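Local coordinates for 5-ketofructose reductase (Gluconobacter sp., PDB 7COK), which reduces 5-ketofructose, probably to fructose with a nicotinamide cofactor, as a member of the shikimate dehydrogenase family, at residues A[82-85]-A[86-89]; A[111-114]-A[115-119]. All coordinates share one frame; numbering follows the deposited sequence.

Interaction 1 of 2, residues A[82-85]-A[86-89]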
ATOM      1  N   ILE A  82       6.549 -23.721   2.429  1.00 15.69           N
ATOM      2  CA  ILE A  82       5.245 -24.080   1.875  1.00 17.03           C
ATOM      3  C   ILE A  82       4.540 -24.994   2.878  1.00 16.05           C
ATOM      4  O   ILE A  82       5.053 -26.066   3.206  1.00 17.40           O
ATOM      5  CB  ILE A  82       5.409 -24.805   0.509  1.00 18.27           C
ATOM      6  CG1 ILE A  82       6.261 -23.973  -0.459  1.00 20.04           C
ATOM      7  CG2 ILE A  82       4.059 -25.158  -0.110  1.00 19.52           C
ATOM      8  CD1 ILE A  82       5.633 -22.672  -0.892  1.00 21.83           C
ATOM      9  N   ALA A  83       3.370 -24.561   3.350  1.00 15.54           N
ATOM     10  CA  ALA A  83       2.544 -25.335   4.278  1.00 15.91           C
ATOM     11  C   ALA A  83       2.005 -26.611   3.634  1.00 16.54           C
ATOM     12  O   ALA A  83       1.984 -26.727   2.412  1.00 17.21           O
ATOM     13  CB  ALA A  83       1.399 -24.478   4.796  1.00 16.32           C
ATOM     14  N   GLU A  84       1.551 -27.546   4.484  1.00 17.03           N
ATOM     15  CA  GLU A  84       1.156 -28.878   4.053  1.00 17.73           C
ATOM     16  C   GLU A  84       0.121 -28.885   2.935  1.00 16.79           C
ATOM     17  O   GLU A  84       0.365 -29.471   1.890  1.00 17.59           O
ATOM     18  CB  GLU A  84       0.678 -29.728   5.223  1.00 20.26           C
ATOM     19  CG  GLU A  84       0.397 -31.170   4.823  1.00 22.04           C
ATOM     20  CD  GLU A  84      -0.269 -31.996   5.904  1.00 25.57           C
ATOM     21  OE1 GLU A  84      -0.694 -31.440   6.941  1.00 26.54           O
ATOM     22  OE2 GLU A  84      -0.373 -33.223   5.695  1.00 26.91           O
ATOM     23  N   SER A  85      -1.022 -28.236   3.143  1.00 15.76           N
ATOM     24  CA  SER A  85      -2.071 -28.302   2.130  1.00 14.87           C
ATOM     25  C   SER A  85      -1.664 -27.610   0.833  1.00 14.38           C
ATOM     26  O   SER A  85      -1.947 -28.119  -0.236  1.00 14.73           O
ATOM     27  CB  SER A  85      -3.406 -27.810   2.674  1.00 15.28           C
ATOM     28  OG  SER A  85      -3.488 -26.399   2.707  1.00 16.86           O
ATOM     29  N   ALA A  86      -0.940 -26.488   0.948  1.00 13.46           N
ATOM     30  CA  ALA A  86      -0.372 -25.812  -0.225  1.00 13.15           C
ATOM     31  C   ALA A  86       0.586 -26.703  -0.975  1.00 14.05           C
ATOM     32  O   ALA A  86       0.571 -26.685  -2.187  1.00 14.24           O
ATOM     33  CB  ALA A  86       0.346 -24.545   0.199  1.00 13.32           C
ATOM     34  N   ARG A  87       1.392 -27.494  -0.255  1.00 14.30           N
ATOM     35  CA  ARG A  87       2.305 -28.459  -0.891  1.00 16.35           C
ATOM     36  C   ARG A  87       1.534 -29.477  -1.724  1.00 16.26           C
ATOM     37  O   ARG A  87       1.879 -29.734  -2.872  1.00 17.04           O
ATOM     38  CB  ARG A  87       3.194 -29.174   0.143  1.00 19.60           C
ATOM     39  CG  ARG A  87       4.266 -30.053  -0.501  1.00 21.91           C
ATOM     40  CD  ARG A  87       5.069 -30.859   0.507  1.00 25.09           C
ATOM     41  NE  ARG A  87       4.787 -32.290   0.338  1.00 31.05           N
ATOM     42  CZ  ARG A  87       3.804 -32.962   0.933  1.00 32.41           C
ATOM     43  NH1 ARG A  87       2.965 -32.359   1.769  1.00 37.44           N
ATOM     44  NH2 ARG A  87       3.658 -34.255   0.682  1.00 33.32           N
ATOM     45  N   LEU A  88       0.481 -30.042  -1.145  1.00 15.14           N
ATOM     46  CA  LEU A  88      -0.296 -31.040  -1.858  1.00 15.98           C
ATOM     47  C   LEU A  88      -1.096 -30.454  -3.018  1.00 14.74           C
ATOM     48  O   LEU A  88      -1.170 -31.049  -4.093  1.00 16.13           O
ATOM     49  CB  LEU A  88      -1.245 -31.764  -0.910  1.00 17.00           C
ATOM     50  CG  LEU A  88      -0.717 -32.796   0.100  1.00 19.47           C
ATOM     51  CD1 LEU A  88       0.514 -33.544  -0.388  1.00 20.65           C
ATOM     52  CD2 LEU A  88      -0.483 -32.195   1.455  1.00 22.75           C
ATOM     53  N   ILE A  89      -1.726 -29.298  -2.781  1.00 13.68           N
ATOM     54  CA  ILE A  89      -2.489 -28.611  -3.827  1.00 13.21           C
ATOM     55  C   ILE A  89      -1.571 -28.145  -4.957  1.00 13.17           C
ATOM     56  O   ILE A  89      -1.931 -28.213  -6.131  1.00 14.31           O
ATOM     57  CB  ILE A  89      -3.313 -27.449  -3.243  1.00 12.76           C
ATOM     58  CG1 ILE A  89      -4.378 -27.989  -2.293  1.00 12.43           C
ATOM     59  CG2 ILE A  89      -4.006 -26.659  -4.356  1.00 12.91           C
ATOM     60  CD1 ILE A  89      -4.970 -26.952  -1.363  1.00 12.94           C
TER
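The first turn of the short helix 84-89, in the shikimate dehydrogenase substrate-binding domain, is built here. Ala83 leads from strand 81-82 into the helix, and Ile82 and Ala83 meet Ala86 and Arg87 one turn on. Ala83 is the N-cap residue. Its O accepts from Arg87 N at 2.8 Å, nearly in line with the carbonyl, and this bond starts the helical ladder. Ser85 O continues it, accepting from Ile89 N at 2.8 Å with an N-H...O angle of 168°. Leu88 N also bonds to Glu84 O, although the position of that oxygen is less certain.

Ile82 folds back over the start of the helix. Its CG2 branch, anti to the backbone N, rests 3.8 Å from Ala86 CB and 3.5 Å from Arg87 N. Ala86 itself is buried. Glu84 and Arg87 lie on the outer side. Arg87 CB sits over the first turn, 3.5 Å from Ala83 O. The Glu84 carboxylate and the Arg87 guanidinium are turned only 25° from parallel. They form no salt bridge, as Glu84 OE2 and Arg87 NH1 are 5.2 Å apart. Their opposite charges may still attract weakly.

Ser85 and Ile89 face helix 134-145 of the Rossmann-type domain, and Glu84 also touches Leu145 there. With chi1 at 79°, Ser85 OG lies between its backbone N and carbonyl carbon and hydrogen-bonds to Glu142 OE2, while Arg137 NE bonds to Ile89 O. Within the turn, Ile89 CG1 sits 3.2 Å from Ser85 O.

Interaction 2 of 2, residues A[111-114]-A[115-119]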
ATOM      1  N   GLY A 111     -11.872 -21.739   3.660  1.00 13.03           N
ATOM      2  CA  GLY A 111     -13.106 -20.970   3.884  1.00 13.59           C
ATOM      3  C   GLY A 111     -14.278 -21.927   3.956  1.00 13.89           C
ATOM      4  O   GLY A 111     -15.110 -21.834   4.846  1.00 13.52           O
ATOM      5  N   PHE A 112     -14.321 -22.868   3.026  1.00 13.91           N
ATOM      6  CA  PHE A 112     -15.365 -23.882   3.009  1.00 13.34           C
ATOM      7  C   PHE A 112     -15.319 -24.740   4.276  1.00 13.69           C
ATOM      8  O   PHE A 112     -16.364 -24.971   4.897  1.00 13.86           O
ATOM      9  CB  PHE A 112     -15.255 -24.786   1.762  1.00 14.47           C
ATOM     10  CG  PHE A 112     -15.966 -26.089   1.936  1.00 14.38           C
ATOM     11  CD1 PHE A 112     -17.364 -26.139   1.875  1.00 15.15           C
ATOM     12  CD2 PHE A 112     -15.261 -27.246   2.288  1.00 15.31           C
ATOM     13  CE1 PHE A 112     -18.043 -27.340   2.088  1.00 15.46           C
ATOM     14  CE2 PHE A 112     -15.927 -28.434   2.527  1.00 16.75           C
ATOM     15  CZ  PHE A 112     -17.312 -28.487   2.436  1.00 16.34           C
ATOM     16  N   LEU A 113     -14.136 -25.233   4.636  1.00 13.35           N
ATOM     17  CA  LEU A 113     -13.968 -26.032   5.833  1.00 13.98           C
ATOM     18  C   LEU A 113     -14.432 -25.313   7.094  1.00 13.49           C
ATOM     19  O   LEU A 113     -15.137 -25.910   7.906  1.00 14.55           O
ATOM     20  CB  LEU A 113     -12.549 -26.582   5.932  1.00 15.57           C
ATOM     21  CG  LEU A 113     -12.305 -27.742   6.873  1.00 18.02           C
ATOM     22  CD1 LEU A 113     -12.961 -29.012   6.324  1.00 19.17           C
ATOM     23  CD2 LEU A 113     -10.818 -27.988   7.109  1.00 17.17           C
ATOM     24  N   ALA A 114     -14.100 -24.025   7.239  1.00 13.74           N
ATOM     25  CA  ALA A 114     -14.602 -23.251   8.379  1.00 13.95           C
ATOM     26  C   ALA A 114     -16.125 -23.147   8.352  1.00 13.87           C
ATOM     27  O   ALA A 114     -16.776 -23.338   9.375  1.00 14.42           O
ATOM     28  CB  ALA A 114     -13.973 -21.871   8.416  1.00 13.63           C
ATOM     29  N   SER A 115     -16.714 -22.866   7.191  1.00 13.80           N
ATOM     30  CA  SER A 115     -18.179 -22.867   7.088  1.00 13.46           C
ATOM     31  C   SER A 115     -18.775 -24.226   7.485  1.00 13.84           C
ATOM     32  O   SER A 115     -19.756 -24.289   8.242  1.00 15.23           O
ATOM     33  CB  SER A 115     -18.616 -22.507   5.673  1.00 13.77           C
ATOM     34  OG  SER A 115     -18.359 -21.119   5.384  1.00 13.80           O
ATOM     35  N   LEU A 116     -18.162 -25.308   6.982  1.00 14.19           N
ATOM     36  CA  LEU A 116     -18.619 -26.680   7.265  1.00 14.87           C
ATOM     37  C   LEU A 116     -18.638 -26.949   8.768  1.00 15.89           C
ATOM     38  O   LEU A 116     -19.630 -27.462   9.302  1.00 15.57           O
ATOM     39  CB  LEU A 116     -17.742 -27.723   6.549  1.00 15.21           C
ATOM     40  CG  LEU A 116     -18.268 -29.162   6.700  1.00 15.04           C
ATOM     41  CD1 LEU A 116     -19.620 -29.356   6.025  1.00 15.81           C
ATOM     42  CD2 LEU A 116     -17.242 -30.178   6.226  1.00 15.82           C
ATOM     43  N   LYS A 117     -17.552 -26.568   9.436  1.00 16.36           N
ATOM     44  CA  LYS A 117     -17.376 -26.820  10.863  1.00 17.07           C
ATOM     45  C   LYS A 117     -18.432 -26.147  11.749  1.00 17.72           C
ATOM     46  O   LYS A 117     -18.653 -26.592  12.887  1.00 18.72           O
ATOM     47  CB  LYS A 117     -15.957 -26.467  11.289  1.00 17.47           C
ATOM     48  CG  LYS A 117     -14.965 -27.546  10.868  1.00 19.55           C
ATOM     49  CD  LYS A 117     -13.518 -27.175  11.115  1.00 22.32           C
ATOM     50  CE  LYS A 117     -12.606 -28.371  10.941  1.00 25.64           C
ATOM     51  NZ  LYS A 117     -11.219 -28.057  11.386  1.00 27.78           N
ATOM     52  N   THR A 118     -19.112 -25.120  11.231  1.00 18.16           N
ATOM     53  CA  THR A 118     -20.255 -24.535  11.967  1.00 19.78           C
ATOM     54  C   THR A 118     -21.453 -25.476  12.048  1.00 19.88           C
ATOM     55  O   THR A 118     -22.355 -25.260  12.873  1.00 20.35           O
ATOM     56  CB  THR A 118     -20.741 -23.169  11.409  1.00 19.71           C
ATOM     57  OG1 THR A 118     -21.274 -23.339  10.100  1.00 21.27           O
ATOM     58  CG2 THR A 118     -19.613 -22.140  11.371  1.00 19.97           C
ATOM     59  N   VAL A 119     -21.507 -26.481  11.177  1.00 19.48           N
ATOM     60  CA  VAL A 119     -22.679 -27.375  11.158  1.00 20.42           C
ATOM     61  C   VAL A 119     -22.369 -28.833  11.497  1.00 21.44           C
ATOM     62  O   VAL A 119     -23.223 -29.528  12.047  1.00 22.96           O
ATOM     63  CB  VAL A 119     -23.517 -27.245   9.860  1.00 21.23           C
ATOM     64  CG1 VAL A 119     -24.076 -25.827   9.728  1.00 21.20           C
ATOM     65  CG2 VAL A 119     -22.719 -27.620   8.619  1.00 20.81           C
TER
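This is an i to i+4 contact along helix 110-117, with Phe112 and Leu116 side by side on its buried face. Phe112 CZ is 4.2 Å from Leu116 CD2. Leu116 CB lies over one face of the ring, offset toward the rim. Both side chains leave the helix with CG anti to the backbone N (chi1 160° for Phe112 and -174° for Leu116), and they point the same way. Leu143 of helix 134-145 touches both, and Ala223 and Val221 of strand 221-224 meet Phe112 and Leu116 respectively.

On the outer side, Lys117 runs extended across Leu113, with its CE 4.1 Å from Leu113 CG. The backbone beneath is regular. Leu116 N bonds to Phe112 O at 2.8 Å, and Lys117 N to Leu113 O at 2.9 Å. Thr118 N reaches Ala114 O only weakly, at 3.5 Å. Ser115 O accepts from two donors of one residue: Thr118 N at 3.2 Å and Thr118 OG1 at 2.6 Å. The hydroxyl bond lies in the carbonyl plane. The arrangement is that of an amphipathic helix packed against the sheet and helices of a Rossmann-type domain.

In the fold
Interaction 1 comes first along the chain and interaction 2 follows, with strands 94-98 and 101-105 between them. Their centres are about 19 Å apart, and their nearest atoms about 9 Å, so they do not touch. Each is centred on one short helix. Helix 84-89 belongs to the substrate-binding domain and follows strand 81-82, an outermost strand of the mixed sheet within this chain. Helix 110-117 packs on strand 221-224 of the parallel, Rossmann-type sheet. Both reach helix 134-145, which follows strand 126-130 through a probable Rossmann-type glycine-rich turn. That helix thus joins the surroundings of both contacts, and interaction 1 links the substrate-binding domain to the probable cofactor-binding domain.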